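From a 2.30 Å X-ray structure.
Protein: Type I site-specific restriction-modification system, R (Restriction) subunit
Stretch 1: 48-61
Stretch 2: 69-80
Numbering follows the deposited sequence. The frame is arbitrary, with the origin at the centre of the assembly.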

# COMPACT_ATOMS: atom_id res chain seq x y z
N SER A 48 24.95 15.72 -2.29
CA SER A 48 24.33 15.23 -3.51
C SER A 48 24.99 13.95 -4.02
O SER A 48 26.14 13.67 -3.69
CB SER A 48 24.40 16.30 -4.60
OG SER A 48 23.84 17.51 -4.12
N ALA A 49 24.26 13.18 -4.83
CA ALA A 49 24.81 11.94 -5.38
C ALA A 49 24.18 11.61 -6.74
O ALA A 49 23.20 12.23 -7.16
CB ALA A 49 24.57 10.78 -4.41
N ILE A 50 24.79 10.64 -7.42
CA ILE A 50 24.34 10.14 -8.71
C ILE A 50 24.24 8.65 -8.53
O ILE A 50 25.17 8.01 -8.03
CB ILE A 50 25.39 10.32 -9.85
CG1 ILE A 50 25.56 11.79 -10.21
CG2 ILE A 50 24.93 9.59 -11.09
CD1 ILE A 50 26.77 12.41 -9.57
N THR A 51 23.12 8.07 -8.92
CA THR A 51 22.99 6.63 -8.84
C THR A 51 22.57 6.14 -10.22
O THR A 51 21.43 6.33 -10.67
CB THR A 51 22.02 6.18 -7.74
OG1 THR A 51 21.23 5.08 -8.22
CG2 THR A 51 21.14 7.33 -7.30
N GLU A 52 23.53 5.56 -10.91
CA GLU A 52 23.31 5.02 -12.24
C GLU A 52 22.54 3.73 -12.14
O GLU A 52 22.71 2.96 -11.19
CB GLU A 52 24.64 4.73 -12.94
CG GLU A 52 25.49 5.93 -13.28
CD GLU A 52 26.66 5.55 -14.17
OE1 GLU A 52 26.42 4.95 -15.25
OE2 GLU A 52 27.81 5.86 -13.79
N GLN A 53 21.71 3.48 -13.14
CA GLN A 53 20.92 2.27 -13.16
C GLN A 53 20.19 2.13 -11.83
O GLN A 53 20.43 1.18 -11.09
CB GLN A 53 21.84 1.06 -13.40
CG GLN A 53 22.51 1.02 -14.76
CD GLN A 53 21.53 1.06 -15.92
OE1 GLN A 53 20.54 0.34 -15.94
NE2 GLN A 53 21.80 1.91 -16.91
N TYR A 54 19.32 3.08 -11.54
CA TYR A 54 18.53 3.05 -10.31
C TYR A 54 17.39 2.04 -10.50
O TYR A 54 16.48 2.26 -11.31
CB TYR A 54 17.95 4.44 -10.04
CG TYR A 54 16.96 4.52 -8.91
CD1 TYR A 54 17.33 4.19 -7.61
CD2 TYR A 54 15.65 4.96 -9.13
CE1 TYR A 54 16.42 4.30 -6.55
CE2 TYR A 54 14.74 5.08 -8.09
CZ TYR A 54 15.13 4.75 -6.80
OH TYR A 54 14.22 4.83 -5.77
N THR A 55 17.47 0.92 -9.79
CA THR A 55 16.44 -0.10 -9.87
C THR A 55 15.57 0.15 -8.66
O THR A 55 16.06 0.17 -7.53
CB THR A 55 17.06 -1.51 -9.81
OG1 THR A 55 18.05 -1.64 -10.83
CG2 THR A 55 15.99 -2.57 -10.05
N PHE A 56 14.28 0.36 -8.89
CA PHE A 56 13.39 0.67 -7.78
C PHE A 56 12.13 -0.18 -7.73
O PHE A 56 11.23 0.11 -6.94
CB PHE A 56 13.00 2.15 -7.85
CG PHE A 56 12.36 2.55 -9.16
CD1 PHE A 56 13.15 2.85 -10.26
CD2 PHE A 56 10.98 2.60 -9.28
CE1 PHE A 56 12.56 3.19 -11.47
CE2 PHE A 56 10.38 2.94 -10.48
CZ PHE A 56 11.17 3.24 -11.59
N THR A 57 12.06 -1.20 -8.56
CA THR A 57 10.91 -2.10 -8.60
C THR A 57 11.40 -3.54 -8.45
O THR A 57 12.60 -3.80 -8.58
CB THR A 57 10.15 -1.90 -9.92
OG1 THR A 57 9.08 -0.97 -9.71
CG2 THR A 57 9.61 -3.21 -10.46
N ASP A 58 10.51 -4.47 -8.12
CA ASP A 58 10.90 -5.87 -7.94
C ASP A 58 10.51 -6.79 -9.07
O ASP A 58 10.89 -7.96 -9.06
CB ASP A 58 10.35 -6.44 -6.63
CG ASP A 58 11.17 -6.04 -5.44
OD1 ASP A 58 12.25 -5.43 -5.64
OD2 ASP A 58 10.75 -6.35 -4.31
N GLY A 59 9.75 -6.29 -10.04
CA GLY A 59 9.35 -7.13 -11.15
C GLY A 59 7.96 -7.71 -10.99
O GLY A 59 7.68 -8.45 -10.05
N ARG A 60 7.08 -7.40 -11.93
CA ARG A 60 5.73 -7.91 -11.85
C ARG A 60 5.72 -9.43 -11.88
O ARG A 60 6.39 -10.04 -12.72
CB ARG A 60 4.86 -7.38 -12.99
CG ARG A 60 3.39 -7.70 -12.81
CD ARG A 60 2.68 -7.79 -14.14
NE ARG A 60 1.63 -6.79 -14.29
CZ ARG A 60 0.38 -6.94 -13.86
NH1 ARG A 60 0.02 -8.05 -13.24
NH2 ARG A 60 -0.50 -5.97 -14.05
N VAL A 61 4.99 -10.04 -10.96
CA VAL A 61 4.86 -11.49 -10.94
C VAL A 61 4.03 -11.83 -12.17
O VAL A 61 2.88 -11.41 -12.29
CB VAL A 61 4.13 -11.99 -9.68
CG1 VAL A 61 3.66 -13.44 -9.91
CG2 VAL A 61 5.05 -11.94 -8.48
N GLN A 69 6.88 -16.45 -12.93
CA GLN A 69 8.13 -15.69 -12.80
C GLN A 69 7.88 -14.18 -12.72
O GLN A 69 6.76 -13.71 -12.91
CB GLN A 69 9.05 -15.97 -14.00
CG GLN A 69 8.37 -15.73 -15.34
CD GLN A 69 9.30 -15.90 -16.53
OE1 GLN A 69 10.15 -15.05 -16.80
NE2 GLN A 69 9.15 -17.01 -17.24
N ARG A 70 8.93 -13.43 -12.41
CA ARG A 70 8.85 -11.97 -12.36
C ARG A 70 9.44 -11.53 -13.70
O ARG A 70 10.37 -12.15 -14.19
CB ARG A 70 9.72 -11.42 -11.22
CG ARG A 70 9.54 -12.07 -9.86
CD ARG A 70 10.28 -11.29 -8.78
NE ARG A 70 9.44 -10.26 -8.19
CZ ARG A 70 8.85 -10.36 -7.01
NH1 ARG A 70 9.01 -11.45 -6.28
NH2 ARG A 70 8.10 -9.37 -6.55
N GLY A 71 8.88 -10.51 -14.33
CA GLY A 71 9.49 -10.00 -15.54
C GLY A 71 9.88 -8.65 -15.02
O GLY A 71 10.61 -8.57 -14.05
N GLU A 72 9.51 -7.60 -15.75
CA GLU A 72 9.68 -6.23 -15.28
C GLU A 72 11.05 -5.81 -14.71
O GLU A 72 12.06 -6.03 -15.35
CB GLU A 72 8.59 -6.03 -14.20
CG GLU A 72 8.13 -4.58 -13.94
CD GLU A 72 7.15 -4.04 -14.98
OE1 GLU A 72 6.47 -4.84 -15.66
OE2 GLU A 72 7.07 -2.80 -15.08
N GLN A 73 11.02 -5.15 -13.53
CA GLN A 73 12.21 -4.61 -12.83
C GLN A 73 12.52 -3.22 -13.39
O GLN A 73 13.37 -3.09 -14.24
CB GLN A 73 13.41 -5.53 -12.96
CG GLN A 73 13.63 -6.51 -11.82
CD GLN A 73 14.31 -5.85 -10.65
OE1 GLN A 73 15.34 -6.32 -10.15
NE2 GLN A 73 13.75 -4.74 -10.21
N LYS A 74 11.80 -2.20 -12.93
CA LYS A 74 11.97 -0.84 -13.43
C LYS A 74 13.30 -0.21 -13.03
O LYS A 74 13.71 -0.30 -11.87
CB LYS A 74 10.79 0.02 -12.98
CG LYS A 74 9.46 -0.43 -13.57
CD LYS A 74 8.31 0.37 -13.00
CE LYS A 74 7.02 0.15 -13.78
NZ LYS A 74 6.13 -0.90 -13.19
N ARG A 75 13.93 0.48 -13.98
CA ARG A 75 15.25 1.06 -13.77
C ARG A 75 15.41 2.36 -14.56
O ARG A 75 14.97 2.46 -15.71
CB ARG A 75 16.25 0.00 -14.24
CG ARG A 75 17.71 0.11 -13.87
CD ARG A 75 18.42 -1.02 -14.61
NE ARG A 75 17.50 -2.11 -14.97
CZ ARG A 75 17.22 -3.17 -14.21
NH1 ARG A 75 17.80 -3.31 -13.02
NH2 ARG A 75 16.38 -4.10 -14.64
N ALA A 76 16.01 3.36 -13.93
CA ALA A 76 16.26 4.63 -14.60
C ALA A 76 17.77 4.75 -14.82
O ALA A 76 18.55 4.38 -13.95
CB ALA A 76 15.75 5.79 -13.73
N ASP A 77 18.18 5.25 -15.98
CA ASP A 77 19.61 5.38 -16.27
C ASP A 77 20.34 6.12 -15.14
O ASP A 77 21.35 5.63 -14.65
CB ASP A 77 19.84 6.09 -17.60
CG ASP A 77 19.34 5.29 -18.77
OD1 ASP A 77 19.40 4.04 -18.68
OD2 ASP A 77 18.92 5.88 -19.77
N TYR A 78 19.82 7.27 -14.74
CA TYR A 78 20.42 8.03 -13.66
C TYR A 78 19.36 8.66 -12.79
O TYR A 78 18.31 9.07 -13.27
CB TYR A 78 21.31 9.17 -14.16
CG TYR A 78 22.51 8.78 -14.98
CD1 TYR A 78 22.41 8.62 -16.37
CD2 TYR A 78 23.77 8.69 -14.40
CE1 TYR A 78 23.53 8.39 -17.15
CE2 TYR A 78 24.90 8.47 -15.18
CZ TYR A 78 24.77 8.32 -16.56
OH TYR A 78 25.86 8.16 -17.38
N LEU A 79 19.65 8.73 -11.50
CA LEU A 79 18.76 9.33 -10.54
C LEU A 79 19.67 10.38 -9.92
O LEU A 79 20.79 10.06 -9.50
CB LEU A 79 18.31 8.30 -9.52
CG LEU A 79 17.07 8.48 -8.62
CD1 LEU A 79 17.52 8.58 -7.18
CD2 LEU A 79 16.27 9.70 -9.03
N LEU A 80 19.23 11.62 -9.87
CA LEU A 80 20.05 12.68 -9.30
C LEU A 80 19.48 13.02 -7.94
O LEU A 80 18.36 13.49 -7.84
CB LEU A 80 20.03 13.90 -10.21
CG LEU A 80 20.45 13.60 -11.65
CD1 LEU A 80 20.44 14.89 -12.43
CD2 LEU A 80 21.83 12.97 -11.71

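The most unusual feature of this contact is that two separate antiparallel ladders join the stretches, with a register shift of one residue between them. The longer ladder runs from Ile50–Leu80 to Thr55–Arg75. The shorter one pairs Val61 with Arg70. Loops lie between them, and the side chain of Arg70 reaches back to the loop carbonyls of Asp58 and Gly59.

In the longer ladder, Thr51 and Leu79 form a hydrogen-bonded pair. Thr51 N donates to Leu79 O at 3.1 Å, and Leu79 N returns a bond to Thr51 O at 3.1 Å. The chain turns a corner at Glu52 and Gln53 on one side and at Asp77 on the other. At the bend, Gln53 N donates to Asp77 O at 2.7 Å. Beyond it, Tyr54 N bonds Ala76 O at 2.8 Å and Ala76 N bonds Tyr54 O at 2.9 Å. Phe56 N to Lys74 O, at 3.1 Å, extends the bonding past the last bridge. CA-H...O contacts fill in between these bonds, such as Arg75 CA to Tyr54 O at 3.0 Å.

Bridge partners share a face, while the CA-to-CB bonds of Gln53 and Asp77 at the corner point away overall. Ile50, Glu52, Thr55, Arg75, Tyr78 and Leu80 share one face. There Ile50 CG2 meets the edge of the Tyr78 ring, 3.6 Å from Tyr78 CD2, and Ile50 CG1 lies 4.2 Å from Leu80 CD2. Branched and aromatic groups suit this packing, with Tyr78 and Leu80 buried. The aliphatic part of the exposed Glu52 also reaches the ring, Glu52 CG lying 3.2 Å from Tyr78 CE2. At the end of the ladder, Thr55 OG1 accepts a weak hydrogen bond from Arg75 NH1 at 2.8 Å.

Thr51, Tyr54, Ala76 and Leu79 occupy the other face. Leu79 lies over one face of the Tyr54 ring, with Leu79 CG 3.8 Å from Tyr54 CD2, a CH-pi contact. Leu79 has the largest area covered by the opposite stretch, 88 Å². The small Ala76 is buried and pairs with Tyr54.

The Phe56 side chain has a p rotamer. Its CA-to-CB bond points sideways, but the ring comes nearer the other stretch. Lys74 CB lies over one ring face, 3.5 Å from Phe56 CZ. The Lys74 chain then leads away, and its NZ forms a salt bridge with Glu72 OE2 at 2.8 Å, within its own stretch.

Gly59 suits its tight position. An ideal CB would lie 2.8 Å from Gly71 O, a clash, and its backbone angles alone call for glycine. Close by, Arg70 NE donates to Gly59 O at 3.1 Å and, weakly, to Asp58 O at 2.9 Å. Val61 CG2 covers one face of the guanidinium, 4.4 Å from Arg70 CZ. Gly71 N to Arg60 O, at 3.0 Å, adds a backbone bond beside the shorter ladder.

In total, 1267 Å² is buried between the stretches, both sides summed.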